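Local coordinates for protein CobC (Shigella flexneri 2a, PDB 6NRU) that probably removes the phosphate from adenosylcobalamin 5'-phosphate and alpha-ribazole 5'-phosphate, steps in assembling the nucleotide loop of vitamin B12, at residues A16-T28 and N83-H95. Sequence-based numbering, arbitrary orientation.
Sequences ANVDGLYSGHAPT and NEMFFGDWEMRHH. With SO4 (sulfate ion), chain N.
Tyr-22 pairs with the 83-95 loop through its backbone: its N donates to Arg-93 O (3.0 Å, nearly straight at 173°), and its O accepts from Met-92 N (2.8 Å). The tyrosine ring turns its edge to one face of the Phe-87 ring, with Tyr-22 CD1 3.7 Å from Phe-87 CE1 and the planes at 60°. CE of Met-85, a selenomethionine like Met-92, lies over the opposite face of Phe-87. Tyr-22 OH is hydrogen-bonded to Tyr-106 OH on helix 103-111.

Glu-91 ties the turn at Ser-23 to Ala-26 to its own loop. It runs out straight past CG (chi2 -162°), which carries the carboxylate to the turn, where OE2 accepts from His-25 N (2.7 Å). His-25 N comes from above the carboxylate plane. Phe-87 N meets the same oxygen on the anti side, tilted toward the opposite face. Gly-24 CA lies 3.2 Å from Glu-91 OE2.

The His-25 ring lies beneath Phe-86 CB, which makes a CH-pi contact, and the Phe-86 ring presents its edge to the same imidazole. His-25 NE2 makes a weak hydrogen bond to Glu-84 O. Met-92 CG meets Ala-26 CB at 3.6 Å.

The contact joins helix 15-18 and its following loop to the loop before helix 95-101, beside the probable catalytic pocket of the histidine phosphatase fold. Glu-84, the likely proton donor/acceptor, lies near His-11, the probable phosphohistidine. A sulfate, probably from the crystallisation liquor, is hydrogen-bonded by Asn-17, Arg-10 and Arg-60, consistent with a phosphate-binding position.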
loop_
_atom_site.group_PDB
_atom_site.type_symbol
_atom_site.label_atom_id
_atom_site.label_comp_id
_atom_site.label_asym_id
_atom_site.label_seq_id
_atom_site.Cartn_x
_atom_site.Cartn_y
_atom_site.Cartn_z
ATOM N N ALA A 16 -10.217 -11.373 3.212
ATOM C CA ALA A 16 -10.630 -10.456 4.269
ATOM C C ALA A 16 -11.446 -9.301 3.703
ATOM O O ALA A 16 -12.415 -8.852 4.326
ATOM C CB ALA A 16 -9.406 -9.936 5.024
ATOM N N ASN A 17 -11.064 -8.806 2.523
ATOM C CA ASN A 17 -11.854 -7.775 1.858
ATOM C C ASN A 17 -13.251 -8.289 1.541
ATOM O O ASN A 17 -14.252 -7.609 1.794
ATOM C CB ASN A 17 -11.152 -7.311 0.580
ATOM C CG ASN A 17 -9.813 -6.663 0.852
ATOM O OD1 ASN A 17 -8.923 -6.667 -0.000
ATOM N ND2 ASN A 17 -9.659 -6.103 2.047
ATOM N N VAL A 18 -13.333 -9.498 0.982
ATOM C CA VAL A 18 -14.629 -10.096 0.687
ATOM C C VAL A 18 -15.467 -10.189 1.954
ATOM O O VAL A 18 -16.675 -9.920 1.940
ATOM C CB VAL A 18 -14.435 -11.472 0.024
ATOM C CG1 VAL A 18 -15.761 -12.200 -0.099
ATOM C CG2 VAL A 18 -13.786 -11.311 -1.341
ATOM N N ASP A 19 -14.841 -10.536 3.074
ATOM C CA ASP A 19 -15.546 -10.703 4.335
ATOM C C ASP A 19 -15.562 -9.439 5.183
ATOM O O ASP A 19 -15.942 -9.503 6.357
ATOM C CB ASP A 19 -14.929 -11.857 5.121
ATOM C CG ASP A 19 -14.765 -13.104 4.278
ATOM O OD1 ASP A 19 -15.429 -13.195 3.222
ATOM O OD2 ASP A 19 -13.977 -13.991 4.665
ATOM N N GLY A 20 -15.164 -8.299 4.620
ATOM C CA GLY A 20 -15.222 -7.035 5.340
ATOM C C GLY A 20 -14.439 -7.011 6.634
ATOM O O GLY A 20 -14.826 -6.310 7.575
ATOM N N LEU A 21 -13.342 -7.755 6.707
ATOM C CA LEU A 21 -12.570 -7.876 7.931
ATOM C C LEU A 21 -11.385 -6.920 7.923
ATOM O O LEU A 21 -10.910 -6.492 6.868
ATOM C CB LEU A 21 -12.070 -9.311 8.118
ATOM C CG LEU A 21 -13.135 -10.406 8.165
ATOM C CD1 LEU A 21 -12.487 -11.784 8.140
ATOM C CD2 LEU A 21 -14.021 -10.248 9.392
ATOM N N TYR A 22 -10.920 -6.583 9.121
ATOM C CA TYR A 22 -9.645 -5.896 9.261
ATOM C C TYR A 22 -8.524 -6.848 8.871
ATOM O O TYR A 22 -8.492 -7.997 9.321
ATOM C CB TYR A 22 -9.463 -5.407 10.694
ATOM C CG TYR A 22 -10.297 -4.193 11.023
ATOM C CD1 TYR A 22 -9.774 -2.913 10.887
ATOM C CD2 TYR A 22 -11.611 -4.323 11.461
ATOM C CE1 TYR A 22 -10.530 -1.798 11.184
ATOM C CE2 TYR A 22 -12.377 -3.212 11.760
ATOM C CZ TYR A 22 -11.832 -1.952 11.620
ATOM O OH TYR A 22 -12.585 -0.839 11.913
ATOM N N SER A 23 -7.613 -6.379 8.020
ATOM C CA SER A 23 -6.577 -7.255 7.482
ATOM C C SER A 23 -5.303 -7.198 8.321
ATOM O O SER A 23 -4.922 -8.186 8.959
ATOM C CB SER A 23 -6.285 -6.887 6.025
ATOM O OG SER A 23 -5.873 -8.028 5.298
ATOM N N GLY A 24 -4.637 -6.046 8.327
ATOM C CA GLY A 24 -3.428 -5.914 9.121
ATOM C C GLY A 24 -2.325 -6.817 8.612
ATOM O O GLY A 24 -2.168 -7.038 7.406
ATOM N N HIS A 25 -1.549 -7.356 9.546
ATOM C CA HIS A 25 -0.434 -8.221 9.200
ATOM C C HIS A 25 -0.852 -9.665 8.958
ATOM O O HIS A 25 -0.005 -10.477 8.570
ATOM C CB HIS A 25 0.623 -8.164 10.305
ATOM C CG HIS A 25 1.452 -6.918 10.283
ATOM N ND1 HIS A 25 2.732 -6.865 10.791
ATOM C CD2 HIS A 25 1.184 -5.677 9.810
ATOM C CE1 HIS A 25 3.217 -5.646 10.631
ATOM N NE2 HIS A 25 2.296 -4.906 10.039
ATOM N N ALA A 26 -2.123 -10.000 9.162
ATOM C CA ALA A 26 -2.560 -11.382 9.041
ATOM C C ALA A 26 -2.395 -11.875 7.605
ATOM O O ALA A 26 -2.611 -11.113 6.658
ATOM C CB ALA A 26 -4.018 -11.520 9.476
ATOM N N PRO A 27 -2.012 -13.142 7.406
ATOM C CA PRO A 27 -1.819 -13.679 6.040
ATOM C C PRO A 27 -3.128 -14.070 5.365
ATOM O O PRO A 27 -3.472 -15.244 5.202
ATOM C CB PRO A 27 -0.906 -14.883 6.290
ATOM C CG PRO A 27 -1.294 -15.354 7.652
ATOM C CD PRO A 27 -1.623 -14.116 8.444
ATOM N N THR A 28 -3.890 -13.065 4.946
ATOM C CA THR A 28 -5.095 -13.467 4.229
ATOM C C THR A 28 -4.790 -13.648 2.742
ATOM O O THR A 28 -4.039 -12.857 2.161
ATOM C CB THR A 28 -6.200 -12.433 4.409
ATOM O OG1 THR A 28 -7.272 -12.709 3.499
ATOM C CG2 THR A 28 -5.664 -11.033 4.158
ATOM N N ASN A 83 4.763 -2.183 5.061
ATOM C CA ASN A 83 3.776 -3.113 5.585
ATOM C C ASN A 83 2.477 -2.405 5.942
ATOM O O ASN A 83 2.456 -1.218 6.273
ATOM C CB ASN A 83 4.308 -3.822 6.828
ATOM C CG ASN A 83 5.378 -4.826 6.508
ATOM O OD1 ASN A 83 5.600 -5.159 5.345
ATOM N ND2 ASN A 83 6.051 -5.323 7.538
ATOM N N GLU A 84 1.386 -3.163 5.886
ATOM C CA GLU A 84 0.116 -2.690 6.413
ATOM C C GLU A 84 0.257 -2.383 7.899
ATOM O O GLU A 84 1.133 -2.915 8.587
ATOM C CB GLU A 84 -0.971 -3.745 6.178
ATOM C CG GLU A 84 -2.381 -3.349 6.596
ATOM C CD GLU A 84 -2.851 -2.062 5.947
ATOM O OE1 GLU A 84 -2.627 -0.979 6.528
ATOM O OE2 GLU A 84 -3.446 -2.134 4.853
HETATM N N MSE A 85 -0.598 -1.490 8.388
HETATM C CA MSE A 85 -0.675 -1.206 9.810
HETATM C C MSE A 85 -0.967 -2.488 10.576
HETATM O O MSE A 85 -1.740 -3.326 10.114
HETATM C CB MSE A 85 -1.757 -0.166 10.085
HETATM C CG MSE A 85 -1.542 0.641 11.346
HETATM SE SE MSE A 85 -2.892 2.035 11.542
HETATM C CE MSE A 85 -4.156 1.069 12.667
ATOM N N PHE A 86 -0.342 -2.651 11.739
ATOM C CA PHE A 86 -0.553 -3.830 12.573
ATOM C C PHE A 86 -1.717 -3.562 13.524
ATOM O O PHE A 86 -1.601 -2.749 14.447
ATOM C CB PHE A 86 0.717 -4.184 13.340
ATOM C CG PHE A 86 0.542 -5.326 14.293
ATOM C CD1 PHE A 86 0.132 -6.568 13.836
ATOM C CD2 PHE A 86 0.780 -5.162 15.645
ATOM C CE1 PHE A 86 -0.035 -7.622 14.708
ATOM C CE2 PHE A 86 0.616 -6.214 16.523
ATOM C CZ PHE A 86 0.207 -7.445 16.053
ATOM N N PHE A 87 -2.835 -4.249 13.304
ATOM C CA PHE A 87 -4.050 -4.022 14.076
ATOM C C PHE A 87 -4.124 -4.861 15.347
ATOM O O PHE A 87 -5.124 -4.781 16.067
ATOM C CB PHE A 87 -5.281 -4.290 13.204
ATOM C CG PHE A 87 -5.747 -3.091 12.422
ATOM C CD1 PHE A 87 -6.519 -2.110 13.026
ATOM C CD2 PHE A 87 -5.416 -2.947 11.083
ATOM C CE1 PHE A 87 -6.952 -1.006 12.309
ATOM C CE2 PHE A 87 -5.844 -1.846 10.360
ATOM C CZ PHE A 87 -6.613 -0.875 10.973
ATOM N N GLY A 88 -3.104 -5.662 15.637
ATOM C CA GLY A 88 -3.060 -6.360 16.913
ATOM C C GLY A 88 -4.166 -7.388 17.049
ATOM O O GLY A 88 -4.340 -8.266 16.196
ATOM N N ASP A 89 -4.926 -7.283 18.142
ATOM C CA ASP A 89 -5.989 -8.244 18.416
ATOM C C ASP A 89 -7.161 -8.109 17.453
ATOM O O ASP A 89 -7.987 -9.025 17.373
ATOM C CB ASP A 89 -6.491 -8.087 19.855
ATOM C CG ASP A 89 -5.503 -8.617 20.886
ATOM O OD1 ASP A 89 -4.805 -9.614 20.601
ATOM O OD2 ASP A 89 -5.434 -8.042 21.993
ATOM N N TRP A 90 -7.251 -7.000 16.722
ATOM C CA TRP A 90 -8.397 -6.713 15.868
ATOM C C TRP A 90 -8.285 -7.315 14.473
ATOM O O TRP A 90 -9.215 -7.154 13.676
ATOM C CB TRP A 90 -8.595 -5.199 15.741
ATOM C CG TRP A 90 -9.006 -4.533 17.014
ATOM C CD1 TRP A 90 -9.364 -5.140 18.183
ATOM C CD2 TRP A 90 -9.108 -3.125 17.247
ATOM N NE1 TRP A 90 -9.680 -4.197 19.129
ATOM C CE2 TRP A 90 -9.529 -2.951 18.579
ATOM C CE3 TRP A 90 -8.884 -1.994 16.456
ATOM C CZ2 TRP A 90 -9.728 -1.692 19.140
ATOM C CZ3 TRP A 90 -9.083 -0.745 17.016
ATOM C CH2 TRP A 90 -9.499 -0.604 18.344
ATOM N N GLU A 91 -7.184 -7.991 14.153
ATOM C CA GLU A 91 -7.005 -8.528 12.813
ATOM C C GLU A 91 -7.920 -9.727 12.584
ATOM O O GLU A 91 -8.268 -10.461 13.513
ATOM C CB GLU A 91 -5.546 -8.921 12.589
ATOM C CG GLU A 91 -4.566 -7.832 12.984
ATOM C CD GLU A 91 -3.187 -8.025 12.387
ATOM O OE1 GLU A 91 -2.736 -9.185 12.276
ATOM O OE2 GLU A 91 -2.550 -7.010 12.033
HETATM N N MSE A 92 -8.309 -9.914 11.324
HETATM C CA MSE A 92 -9.251 -10.958 10.915
HETATM C C MSE A 92 -10.560 -10.914 11.698
HETATM O O MSE A 92 -11.150 -11.954 11.990
HETATM C CB MSE A 92 -8.617 -12.343 11.052
HETATM C CG MSE A 92 -7.375 -12.526 10.214
HETATM SE SE MSE A 92 -7.698 -12.040 8.357
HETATM C CE MSE A 92 -8.496 -13.705 7.718
ATOM N N ARG A 93 -11.013 -9.707 12.030
ATOM C CA ARG A 93 -12.254 -9.518 12.763
ATOM C C ARG A 93 -13.029 -8.364 12.143
ATOM O O ARG A 93 -12.459 -7.480 11.497
ATOM C CB ARG A 93 -11.990 -9.274 14.256
ATOM C CG ARG A 93 -11.446 -10.503 14.976
ATOM C CD ARG A 93 -10.850 -10.168 16.333
ATOM N NE ARG A 93 -11.873 -9.830 17.318
ATOM C CZ ARG A 93 -11.615 -9.280 18.501
ATOM N NH1 ARG A 93 -10.364 -9.005 18.849
ATOM N NH2 ARG A 93 -12.608 -9.002 19.336
ATOM N N HIS A 94 -14.342 -8.383 12.345
ATOM C CA HIS A 94 -15.249 -7.474 11.664
ATOM C C HIS A 94 -15.623 -6.292 12.551
ATOM O O HIS A 94 -15.586 -6.365 13.782
ATOM C CB HIS A 94 -16.517 -8.210 11.218
ATOM C CG HIS A 94 -17.271 -7.514 10.129
ATOM N ND1 HIS A 94 -18.099 -6.438 10.365
ATOM C CD2 HIS A 94 -17.330 -7.745 8.795
ATOM C CE1 HIS A 94 -18.632 -6.034 9.226
ATOM N NE2 HIS A 94 -18.182 -6.811 8.258
ATOM N N HIS A 95 -16.009 -5.198 11.892
ATOM C CA HIS A 95 -16.373 -3.971 12.592
ATOM C C HIS A 95 -17.542 -4.188 13.548
ATOM O O HIS A 95 -17.523 -3.693 14.681
ATOM C CB HIS A 95 -16.703 -2.886 11.565
ATOM C CG HIS A 95 -17.380 -1.682 12.139
ATOM N ND1 HIS A 95 -16.709 -0.734 12.883
ATOM C CD2 HIS A 95 -18.665 -1.262 12.066
ATOM C CE1 HIS A 95 -17.554 0.214 13.250
ATOM N NE2 HIS A 95 -18.747 -0.084 12.768
HETATM S S SO4 N . -7.026 -3.643 2.809
HETATM O O1 SO4 N . -6.670 -2.727 3.889
HETATM O O2 SO4 N . -8.228 -4.384 3.179
HETATM O O3 SO4 N . -7.278 -2.884 1.588
HETATM O O4 SO4 N . -5.929 -4.577 2.576
#